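Local coordinates for protein phage terminase large subunit (Thermus phage P7426, PDB 7KS4) that probably acts as the ATP-driven motor that translocates viral DNA into empty capsids and as the endonuclease that cuts the genome, this chain being its N-terminal ATPase domain, at residues L9-D13 and H31-A35; F16-Y21 and E50-V54. One frame throughout, in Å; residues are numbered along the deposited sequence.

Contact 1: L9-D13 and H31-A35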
loop_
_atom_site.group_PDB
_atom_site.type_symbol
_atom_site.label_atom_id
_atom_site.label_comp_id
_atom_site.label_asym_id
_atom_site.label_seq_id
_atom_site.Cartn_x
_atom_site.Cartn_y
_atom_site.Cartn_z
ATOM N N LEU A 9 -4.259 16.117 -1.291
ATOM C CA LEU A 9 -4.773 14.781 -1.562
ATOM C C LEU A 9 -3.647 13.903 -2.103
ATOM O O LEU A 9 -3.684 12.683 -1.943
ATOM C CB LEU A 9 -5.977 14.824 -2.529
ATOM C CG LEU A 9 -5.986 15.560 -3.878
ATOM C CD1 LEU A 9 -5.425 16.963 -3.806
ATOM C CD2 LEU A 9 -5.227 14.760 -4.903
ATOM N N ARG A 10 -2.634 14.516 -2.718
ATOM C CA ARG A 10 -1.451 13.775 -3.127
ATOM C C ARG A 10 -0.219 14.320 -2.414
ATOM O O ARG A 10 0.004 15.539 -2.421
ATOM C CB ARG A 10 -1.210 13.841 -4.656
ATOM C CG ARG A 10 -2.271 13.210 -5.588
ATOM C CD ARG A 10 -3.123 12.107 -4.946
ATOM N NE ARG A 10 -2.310 11.103 -4.261
ATOM C CZ ARG A 10 -2.784 10.198 -3.409
ATOM N NH1 ARG A 10 -1.960 9.335 -2.837
ATOM N NH2 ARG A 10 -4.077 10.153 -3.125
ATOM N N PRO A 11 0.615 13.469 -1.818
ATOM C CA PRO A 11 1.875 13.970 -1.257
ATOM C C PRO A 11 2.734 14.606 -2.339
ATOM O O PRO A 11 2.803 14.123 -3.473
ATOM C CB PRO A 11 2.530 12.717 -0.663
ATOM C CG PRO A 11 1.892 11.563 -1.395
ATOM C CD PRO A 11 0.490 12.008 -1.672
ATOM N N SER A 12 3.377 15.708 -1.965
ATOM C CA SER A 12 4.161 16.562 -2.846
ATOM C C SER A 12 5.656 16.259 -2.726
ATOM O O SER A 12 6.108 15.575 -1.807
ATOM C CB SER A 12 3.904 18.036 -2.496
ATOM O OG SER A 12 4.260 18.307 -1.140
ATOM N N ASP A 13 6.429 16.798 -3.673
ATOM C CA ASP A 13 7.884 16.741 -3.554
ATOM C C ASP A 13 8.347 17.334 -2.228
ATOM O O ASP A 13 9.268 16.811 -1.595
ATOM C CB ASP A 13 8.541 17.478 -4.722
ATOM C CG ASP A 13 8.354 16.757 -6.048
ATOM O OD1 ASP A 13 8.151 15.522 -6.038
ATOM O OD2 ASP A 13 8.414 17.426 -7.101
ATOM N N HIS A 31 2.224 7.356 -6.595
ATOM C CA HIS A 31 1.897 8.543 -5.806
ATOM C C HIS A 31 1.158 9.586 -6.636
ATOM O O HIS A 31 0.304 10.305 -6.109
ATOM C CB HIS A 31 3.163 9.164 -5.216
ATOM C CG HIS A 31 3.872 8.285 -4.238
ATOM N ND1 HIS A 31 3.225 7.651 -3.200
ATOM C CD2 HIS A 31 5.177 7.941 -4.134
ATOM C CE1 HIS A 31 4.098 6.949 -2.502
ATOM N NE2 HIS A 31 5.290 7.110 -3.048
ATOM N N ARG A 32 1.491 9.712 -7.924
ATOM C CA ARG A 32 0.813 10.699 -8.760
ATOM C C ARG A 32 -0.606 10.279 -9.120
ATOM O O ARG A 32 -1.422 11.135 -9.480
ATOM C CB ARG A 32 1.607 10.953 -10.043
ATOM C CG ARG A 32 2.895 11.730 -9.815
ATOM C CD ARG A 32 3.492 12.212 -11.124
ATOM N NE ARG A 32 4.826 12.780 -10.941
ATOM C CZ ARG A 32 5.082 14.061 -10.687
ATOM N NH1 ARG A 32 4.098 14.946 -10.582
ATOM N NH2 ARG A 32 6.338 14.462 -10.538
ATOM N N SER A 33 -0.918 8.992 -9.022
ATOM C CA SER A 33 -2.244 8.513 -9.381
ATOM C C SER A 33 -3.278 8.978 -8.365
ATOM O O SER A 33 -3.085 8.829 -7.156
ATOM C CB SER A 33 -2.252 6.988 -9.459
ATOM O OG SER A 33 -3.575 6.510 -9.626
ATOM N N THR A 34 -4.390 9.515 -8.863
ATOM C CA THR A 34 -5.523 9.896 -8.032
ATOM C C THR A 34 -6.625 8.839 -8.010
ATOM O O THR A 34 -7.705 9.096 -7.467
ATOM C CB THR A 34 -6.096 11.228 -8.519
ATOM O OG1 THR A 34 -6.492 11.100 -9.891
ATOM C CG2 THR A 34 -5.054 12.335 -8.384
ATOM N N ALA A 35 -6.378 7.661 -8.578
ATOM C CA ALA A 35 -7.404 6.627 -8.643
ATOM C C ALA A 35 -7.748 6.120 -7.245
ATOM O O ALA A 35 -6.873 5.928 -6.397
ATOM C CB ALA A 35 -6.932 5.465 -9.517
#

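Contact 2: F16-Y21 and E50-V54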
loop_
_atom_site.group_PDB
_atom_site.type_symbol
_atom_site.label_atom_id
_atom_site.label_comp_id
_atom_site.label_asym_id
_atom_site.label_seq_id
_atom_site.Cartn_x
_atom_site.Cartn_y
_atom_site.Cartn_z
ATOM N N PHE A 16 7.699 14.671 0.320
ATOM C CA PHE A 16 8.729 13.640 0.187
ATOM C C PHE A 16 10.035 14.087 0.825
ATOM O O PHE A 16 10.687 13.320 1.549
ATOM C CB PHE A 16 8.974 13.313 -1.288
ATOM C CG PHE A 16 7.800 12.701 -1.996
ATOM C CD1 PHE A 16 6.839 11.975 -1.309
ATOM C CD2 PHE A 16 7.672 12.839 -3.372
ATOM C CE1 PHE A 16 5.765 11.405 -1.985
ATOM C CE2 PHE A 16 6.605 12.272 -4.044
ATOM C CZ PHE A 16 5.652 11.555 -3.349
ATOM N N GLU A 17 10.445 15.323 0.545
ATOM C CA GLU A 17 11.688 15.846 1.095
ATOM C C GLU A 17 11.664 15.849 2.620
ATOM O O GLU A 17 12.675 15.541 3.264
ATOM C CB GLU A 17 11.923 17.250 0.547
ATOM C CG GLU A 17 13.269 17.840 0.867
ATOM C CD GLU A 17 14.367 17.365 -0.075
ATOM O OE1 GLU A 17 14.220 16.277 -0.677
ATOM O OE2 GLU A 17 15.375 18.092 -0.215
ATOM N N LEU A 18 10.525 16.204 3.221
ATOM C CA LEU A 18 10.393 16.077 4.670
ATOM C C LEU A 18 10.609 14.636 5.115
ATOM O O LEU A 18 11.240 14.381 6.145
ATOM C CB LEU A 18 9.016 16.570 5.130
ATOM C CG LEU A 18 8.760 18.079 5.136
ATOM C CD1 LEU A 18 7.298 18.379 5.494
ATOM C CD2 LEU A 18 9.697 18.775 6.110
ATOM N N LEU A 19 10.109 13.674 4.351
ATOM C CA LEU A 19 10.242 12.284 4.762
ATOM C C LEU A 19 11.637 11.713 4.550
ATOM O O LEU A 19 11.901 10.599 5.014
ATOM C CB LEU A 19 9.234 11.415 4.011
ATOM C CG LEU A 19 7.831 11.367 4.603
ATOM C CD1 LEU A 19 6.916 10.599 3.672
ATOM C CD2 LEU A 19 7.860 10.734 5.981
ATOM N N GLY A 20 12.532 12.429 3.877
ATOM C CA GLY A 20 13.775 11.807 3.461
ATOM C C GLY A 20 13.552 10.749 2.409
ATOM O O GLY A 20 14.319 9.787 2.327
ATOM N N TYR A 21 12.524 10.919 1.588
ATOM C CA TYR A 21 12.061 9.910 0.647
ATOM C C TYR A 21 12.297 10.398 -0.773
ATOM O O TYR A 21 11.899 11.513 -1.124
ATOM C CB TYR A 21 10.576 9.631 0.892
ATOM C CG TYR A 21 9.887 8.687 -0.075
ATOM C CD1 TYR A 21 10.312 7.370 -0.229
ATOM C CD2 TYR A 21 8.768 9.099 -0.785
ATOM C CE1 TYR A 21 9.661 6.503 -1.092
ATOM C CE2 TYR A 21 8.100 8.232 -1.647
ATOM C CZ TYR A 21 8.555 6.939 -1.797
ATOM O OH TYR A 21 7.899 6.068 -2.644
ATOM N N GLU A 50 7.731 0.664 0.855
ATOM C CA GLU A 50 8.095 2.044 1.145
ATOM C C GLU A 50 7.031 3.002 0.631
ATOM O O GLU A 50 6.615 3.928 1.342
ATOM C CB GLU A 50 9.455 2.375 0.525
ATOM C CG GLU A 50 10.104 3.607 1.121
ATOM C CD GLU A 50 10.578 3.378 2.542
ATOM O OE1 GLU A 50 10.547 2.216 2.999
ATOM O OE2 GLU A 50 10.980 4.361 3.198
ATOM N N ALA A 51 6.592 2.803 -0.613
ATOM C CA ALA A 51 5.599 3.690 -1.207
ATOM C C ALA A 51 4.294 3.649 -0.428
ATOM O O ALA A 51 3.666 4.689 -0.190
ATOM C CB ALA A 51 5.366 3.307 -2.665
ATOM N N ALA A 52 3.863 2.455 -0.023
ATOM C CA ALA A 52 2.642 2.359 0.764
ATOM C C ALA A 52 2.792 3.086 2.096
ATOM O O ALA A 52 1.860 3.751 2.554
ATOM C CB ALA A 52 2.273 0.895 0.989
ATOM N N SER A 53 3.952 2.954 2.742
ATOM C CA SER A 53 4.145 3.611 4.031
ATOM C C SER A 53 4.081 5.124 3.880
ATOM O O SER A 53 3.486 5.816 4.718
ATOM C CB SER A 53 5.473 3.175 4.658
ATOM O OG SER A 53 6.586 3.821 4.054
ATOM N N VAL A 54 4.658 5.657 2.799
ATOM C CA VAL A 54 4.604 7.099 2.564
ATOM C C VAL A 54 3.166 7.563 2.400
ATOM O O VAL A 54 2.786 8.631 2.895
ATOM C CB VAL A 54 5.457 7.470 1.339
ATOM C CG1 VAL A 54 5.264 8.944 0.963
ATOM C CG2 VAL A 54 6.927 7.187 1.637
#

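Contact 1: L9-D13 and H31-A35
The end of an alpha-helix leaves backbone carbonyls without a partner in a next turn, and in this terminase ATPase domain the extended N-terminal arm uses one of them. Helix 25-32, which precedes strand 37-42, ends beside residues 9-13. Arg10 points toward it, and its NE donates a hydrogen bond to the carbonyl O of His31, 3.3 Å away at an N-H...O angle of 141°. The O of Ser33 lies over one face of the guanidinium, 3.8 Å from Arg10 NE. The aliphatic part of the arginine works too: Arg10 CD packs 3.9 Å from Thr34 CG2, which the poorly ordered Leu9 also approaches through CD2 at 4.2 Å. Beyond the helix end, Ser33 OG accepts from Ala35 N at 3.2 Å, an ST turn just before strand 37-42; Ser33 OG is also hydrogen-bonded to Glu220. His31 turns its ring to helix 48-62, where ND1 bonds Glu55; Arg10 NH1 makes a weak hydrogen bond to the same carboxylate, while NH2 is modelled as covalently linked to a sulfate that probably comes from the crystallisation liquor. Between these two segments the polar link is one bent hydrogen bond from Arg10 to His31 O, so the join is modest.

Contact 2: F16-Y21 and E50-V54
A valine side chain filling a hollow lined by three side chains shows how a short helix can be fitted against the helix that follows a P-loop. Val54, on helix 48-62, points toward residues 16-21, and its methyls share the hollow. CG2 sits over the face of the Tyr21 ring, 3.5 Å from the centroid and 7° off the normal, an almost centred CH-pi contact. CG1 lies nearer Leu19 and Phe16, 3.6 Å from Leu19 CD1 and 3.9 Å from Phe16 CE1, meeting the phenylalanine at its ring edge. Tyr21 extends along helix 48-62 to the preceding turn, where its CE1 lies 3.7 Å from Glu50 CG and its OH comes within 3.6 Å of Ala51 CA, the small alanine leaving room for the phenol. Tyr21 reaches this place because helix 13-19 ends in a Schellman motif at Gly20, whose positive phi turns the chain back; Tyr21 N bonds Phe16 O at 3.0 Å and Gly20 N bonds Glu17 O at 3.2 Å. Tyr21 OH, over Ala51, hydrogen-bonds to His31, while the Glu50 carboxylate forms salt bridges with Lys88 and Arg84. Tyr21 and Glu50 both touch the bound ADP. The two segments are thus joined by dispersion and CH-pi contacts, so the interface depends on close fit, while the polar ends of Tyr21 and Glu50 find partners outside them, Arg84 of the ADP pocket among these.

From the N terminus the chain passes the arm 9-13, helix 13-19, helix 25-32, strand 37-42 and then helix 48-62. Contact 1 closes the loop from the arm to the end of helix 25-32. Contact 2 opens within that loop and closes beyond it, so the two cross rather than nest. The crossing is physical as well: His31 NE2 lies 2.8 Å from Tyr21 OH, a probable hydrogen bond, His31 CD2 packs 3.7 Å from Phe16 CZ, and Pro11 CB meets Phe16 CE1 at 3.7 Å. Together they illustrate how overlapping loops can bind N-terminal arm and helices to the helix following the P-loop, beside the ADP pocket.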